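PDB 2O14: uncharacterized esterase YxiM from Bacillus subtilis, which is an uncharacterised member of the GDSL lipolytic family that probably acts as an ester hydrolase and carries a galactose-binding-like beta domain. Local coordinates for residues N86-N97 and T146-D157. Residues are numbered along the deposited sequence; the frame is centred on the assembly and turned at random.
Sequences NGLYEVKVTLGN and TLSALKIKKLSD
Glu-90 and Lys-153 face each other as a hydrogen-bonded pair of two antiparallel strands, 87-95 and 146-156, with Glu-90 N 2.6 Å from Lys-153 O in a nearly straight bond. Their side chains run side by side, but Glu-90 OE1 stops 4.1 Å from Lys-153 NZ, too far for a salt bridge; a water lies within hydrogen-bonding distance of both OE1 and Lys-151 O. Glu-90 CB also packs against Leu-155 CD1 at 3.8 Å. Classic beta bulges set Leu-155 and Ser-156 against Leu-88, and Ser-148 and Ala-149 against Thr-94, whose O accepts both their N-H groups. Just past this second bulge, Thr-146 OG1, between its backbone N and carbonyl carbon (chi1 63°), comes 3.0 Å from Gly-96 CA and donates to Asn-97 O (3.0 Å) from above the carbonyl plane. On the face of the sheet away from Glu-90 and Lys-153, CG anti to the carbonyl carbon (chi1 -73°) swings the Tyr-89 ring toward Lys-154, whose CG lies over one face, 4.1 Å from the centroid, in a CH-pi contact. With an alanine here, a gap is likely to open beside the Lys-154 methylenes and Ile-152 CG2, and Pro-85 O to lose the hydroxyl's hydrogen bond. Within the galactose-binding-like domain, strand 120-127 flanks 87-95, while strands 15-20 and 65-69 pair with 146-156.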
loop_
_atom_site.group_PDB
_atom_site.type_symbol
_atom_site.label_atom_id
_atom_site.label_comp_id
_atom_site.label_asym_id
_atom_site.label_seq_id
_atom_site.Cartn_x
_atom_site.Cartn_y
_atom_site.Cartn_z
ATOM N N ASN A 86 20.148 15.747 2.868
ATOM C CA ASN A 86 18.717 15.950 2.685
ATOM C C ASN A 86 18.321 15.919 1.207
ATOM O O ASN A 86 19.114 16.263 0.332
ATOM C CB ASN A 86 18.290 17.276 3.319
ATOM C CG ASN A 86 18.256 17.210 4.834
ATOM O OD1 ASN A 86 18.325 18.236 5.514
ATOM N ND2 ASN A 86 18.136 16.000 5.372
ATOM N N GLY A 87 17.085 15.499 0.948
ATOM C CA GLY A 87 16.579 15.419 -0.413
ATOM C C GLY A 87 15.525 14.331 -0.523
ATOM O O GLY A 87 15.077 13.801 0.493
ATOM N N LEU A 88 15.119 14.004 -1.747
ATOM C CA LEU A 88 14.132 12.951 -1.968
ATOM C C LEU A 88 14.891 11.697 -2.385
ATOM O O LEU A 88 15.748 11.751 -3.271
ATOM C CB LEU A 88 13.156 13.351 -3.076
ATOM C CG LEU A 88 12.029 12.339 -3.314
ATOM C CD1 LEU A 88 11.047 12.403 -2.146
ATOM C CD2 LEU A 88 11.314 12.647 -4.626
ATOM N N TYR A 89 14.584 10.569 -1.753
ATOM C CA TYR A 89 15.271 9.321 -2.065
ATOM C C TYR A 89 14.364 8.192 -2.533
ATOM O O TYR A 89 13.178 8.147 -2.210
ATOM C CB TYR A 89 16.058 8.819 -0.848
ATOM C CG TYR A 89 17.302 9.613 -0.537
ATOM C CD1 TYR A 89 17.231 10.826 0.140
ATOM C CD2 TYR A 89 18.553 9.159 -0.944
ATOM C CE1 TYR A 89 18.383 11.568 0.405
ATOM C CE2 TYR A 89 19.708 9.892 -0.687
ATOM C CZ TYR A 89 19.616 11.094 -0.012
ATOM O OH TYR A 89 20.756 11.822 0.252
ATOM N N GLU A 90 14.942 7.284 -3.310
ATOM C CA GLU A 90 14.222 6.122 -3.788
ATOM C C GLU A 90 14.784 4.980 -2.964
ATOM O O GLU A 90 16.000 4.812 -2.888
ATOM C CB GLU A 90 14.506 5.861 -5.266
ATOM C CG GLU A 90 13.850 4.581 -5.787
ATOM C CD GLU A 90 14.233 4.260 -7.223
ATOM O OE1 GLU A 90 15.360 3.758 -7.452
ATOM O OE2 GLU A 90 13.404 4.514 -8.121
ATOM N N VAL A 91 13.907 4.208 -2.336
ATOM C CA VAL A 91 14.347 3.088 -1.525
ATOM C C VAL A 91 13.799 1.766 -2.052
ATOM O O VAL A 91 12.585 1.556 -2.097
ATOM C CB VAL A 91 13.903 3.250 -0.058
ATOM C CG1 VAL A 91 14.406 2.069 0.771
ATOM C CG2 VAL A 91 14.433 4.548 0.504
ATOM N N LYS A 92 14.696 0.885 -2.471
ATOM C CA LYS A 92 14.285 -0.420 -2.956
ATOM C C LYS A 92 14.503 -1.365 -1.784
ATOM O O LYS A 92 15.607 -1.454 -1.251
ATOM C CB LYS A 92 15.137 -0.856 -4.145
ATOM C CG LYS A 92 14.793 -2.250 -4.641
ATOM C CD LYS A 92 15.908 -2.818 -5.504
ATOM C CE LYS A 92 15.646 -4.269 -5.872
ATOM N NZ LYS A 92 16.785 -4.835 -6.651
ATOM N N VAL A 93 13.445 -2.056 -1.380
ATOM C CA VAL A 93 13.515 -2.974 -0.250
ATOM C C VAL A 93 13.491 -4.429 -0.687
ATOM O O VAL A 93 12.701 -4.809 -1.548
ATOM C CB VAL A 93 12.325 -2.768 0.717
ATOM C CG1 VAL A 93 12.439 -3.724 1.900
ATOM C CG2 VAL A 93 12.274 -1.331 1.186
ATOM N N THR A 94 14.357 -5.237 -0.081
ATOM C CA THR A 94 14.420 -6.666 -0.369
ATOM C C THR A 94 14.406 -7.375 0.980
ATOM O O THR A 94 15.374 -7.302 1.734
ATOM C CB THR A 94 15.717 -7.056 -1.106
ATOM O OG1 THR A 94 15.859 -6.261 -2.291
ATOM C CG2 THR A 94 15.673 -8.532 -1.494
ATOM N N LEU A 95 13.308 -8.060 1.281
ATOM C CA LEU A 95 13.164 -8.762 2.550
ATOM C C LEU A 95 13.850 -10.122 2.585
ATOM O O LEU A 95 14.358 -10.607 1.575
ATOM C CB LEU A 95 11.675 -8.956 2.875
ATOM C CG LEU A 95 10.746 -7.738 2.869
ATOM C CD1 LEU A 95 9.342 -8.154 3.311
ATOM C CD2 LEU A 95 11.309 -6.667 3.801
ATOM N N GLY A 96 13.857 -10.728 3.769
ATOM C CA GLY A 96 14.431 -12.053 3.937
ATOM C C GLY A 96 13.265 -13.021 3.852
ATOM O O GLY A 96 12.315 -12.768 3.107
ATOM N N ASN A 97 13.310 -14.121 4.597
ATOM C CA ASN A 97 12.198 -15.070 4.563
ATOM C C ASN A 97 11.002 -14.342 5.154
ATOM O O ASN A 97 11.059 -13.834 6.276
ATOM C CB ASN A 97 12.547 -16.326 5.357
ATOM C CG ASN A 97 13.645 -17.130 4.695
ATOM O OD1 ASN A 97 14.076 -18.159 5.213
ATOM N ND2 ASN A 97 14.103 -16.662 3.533
ATOM N N THR A 146 12.064 -9.802 8.502
ATOM C CA THR A 146 13.447 -9.825 8.048
ATOM C C THR A 146 13.780 -8.895 6.890
ATOM O O THR A 146 12.919 -8.563 6.073
ATOM C CB THR A 146 13.811 -11.237 7.607
ATOM O OG1 THR A 146 12.986 -11.599 6.495
ATOM C CG2 THR A 146 13.575 -12.229 8.734
ATOM N N LEU A 147 15.051 -8.510 6.811
ATOM C CA LEU A 147 15.524 -7.615 5.761
ATOM C C LEU A 147 16.819 -8.164 5.145
ATOM O O LEU A 147 17.795 -8.380 5.857
ATOM C CB LEU A 147 15.764 -6.217 6.353
ATOM C CG LEU A 147 16.274 -5.147 5.380
ATOM C CD1 LEU A 147 15.260 -4.924 4.270
ATOM C CD2 LEU A 147 16.545 -3.853 6.127
ATOM N N SER A 148 16.828 -8.391 3.832
ATOM C CA SER A 148 18.020 -8.911 3.157
ATOM C C SER A 148 18.870 -7.831 2.513
ATOM O O SER A 148 20.090 -7.930 2.497
ATOM C CB SER A 148 17.643 -9.931 2.069
ATOM O OG SER A 148 17.365 -11.209 2.612
ATOM N N ALA A 149 18.239 -6.801 1.963
ATOM C CA ALA A 149 19.019 -5.753 1.320
ATOM C C ALA A 149 18.275 -4.446 1.144
ATOM O O ALA A 149 17.053 -4.399 1.214
ATOM C CB ALA A 149 19.508 -6.240 -0.042
ATOM N N LEU A 150 19.036 -3.384 0.911
ATOM C CA LEU A 150 18.471 -2.069 0.669
ATOM C C LEU A 150 19.284 -1.374 -0.407
ATOM O O LEU A 150 20.512 -1.491 -0.440
ATOM C CB LEU A 150 18.514 -1.195 1.921
ATOM C CG LEU A 150 17.527 -1.405 3.063
ATOM C CD1 LEU A 150 17.755 -0.315 4.118
ATOM C CD2 LEU A 150 16.101 -1.339 2.534
ATOM N N LYS A 151 18.590 -0.676 -1.297
ATOM C CA LYS A 151 19.225 0.108 -2.342
ATOM C C LYS A 151 18.597 1.482 -2.183
ATOM O O LYS A 151 17.388 1.649 -2.368
ATOM C CB LYS A 151 18.921 -0.446 -3.736
ATOM C CG LYS A 151 19.825 -1.585 -4.171
ATOM C CD LYS A 151 19.613 -1.892 -5.647
ATOM C CE LYS A 151 20.617 -2.911 -6.157
ATOM N NZ LYS A 151 20.467 -3.124 -7.629
ATOM N N ILE A 152 19.418 2.460 -1.821
ATOM C CA ILE A 152 18.949 3.819 -1.610
ATOM C C ILE A 152 19.577 4.756 -2.641
ATOM O O ILE A 152 20.797 4.909 -2.697
ATOM C CB ILE A 152 19.301 4.263 -0.180
ATOM C CG1 ILE A 152 18.676 3.274 0.814
ATOM C CG2 ILE A 152 18.817 5.682 0.074
ATOM C CD1 ILE A 152 19.202 3.394 2.227
ATOM N N LYS A 153 18.734 5.377 -3.460
ATOM C CA LYS A 153 19.209 6.276 -4.502
ATOM C C LYS A 153 18.576 7.660 -4.388
ATOM O O LYS A 153 17.363 7.789 -4.222
ATOM C CB LYS A 153 18.895 5.675 -5.874
ATOM C CG LYS A 153 19.642 6.337 -7.016
ATOM C CD LYS A 153 19.273 5.745 -8.368
ATOM C CE LYS A 153 17.874 6.155 -8.794
ATOM N NZ LYS A 153 17.604 5.769 -10.210
ATOM N N LYS A 154 19.402 8.696 -4.486
ATOM C CA LYS A 154 18.911 10.063 -4.387
ATOM C C LYS A 154 18.255 10.496 -5.698
ATOM O O LYS A 154 18.843 10.364 -6.768
ATOM C CB LYS A 154 20.059 11.010 -4.029
ATOM C CG LYS A 154 19.602 12.416 -3.668
ATOM C CD LYS A 154 20.728 13.263 -3.089
ATOM C CE LYS A 154 20.191 14.621 -2.656
ATOM N NZ LYS A 154 21.215 15.496 -2.014
ATOM N N LEU A 155 17.035 11.017 -5.606
ATOM C CA LEU A 155 16.291 11.457 -6.782
ATOM C C LEU A 155 16.335 12.964 -7.002
ATOM O O LEU A 155 16.320 13.432 -8.140
ATOM C CB LEU A 155 14.826 11.024 -6.669
ATOM C CG LEU A 155 14.552 9.516 -6.610
ATOM C CD1 LEU A 155 13.088 9.277 -6.266
ATOM C CD2 LEU A 155 14.907 8.876 -7.948
ATOM N N SER A 156 16.387 13.727 -5.916
ATOM C CA SER A 156 16.404 15.181 -6.028
ATOM C C SER A 156 16.993 15.829 -4.788
ATOM O O SER A 156 16.962 15.238 -3.710
ATOM C CB SER A 156 14.977 15.690 -6.229
ATOM O OG SER A 156 14.896 17.089 -6.023
ATOM N N ASP A 157 17.532 17.038 -4.943
ATOM C CA ASP A 157 18.103 17.765 -3.812
ATOM C C ASP A 157 16.982 18.440 -3.041
ATOM O O ASP A 157 17.189 18.946 -1.935
ATOM C CB ASP A 157 19.100 18.835 -4.275
ATOM C CG ASP A 157 20.355 18.243 -4.889
ATOM O OD1 ASP A 157 20.829 17.197 -4.392
ATOM O OD2 ASP A 157 20.874 18.838 -5.859
HETATM O O HOH W 1 16.925 2.586 -5.332
#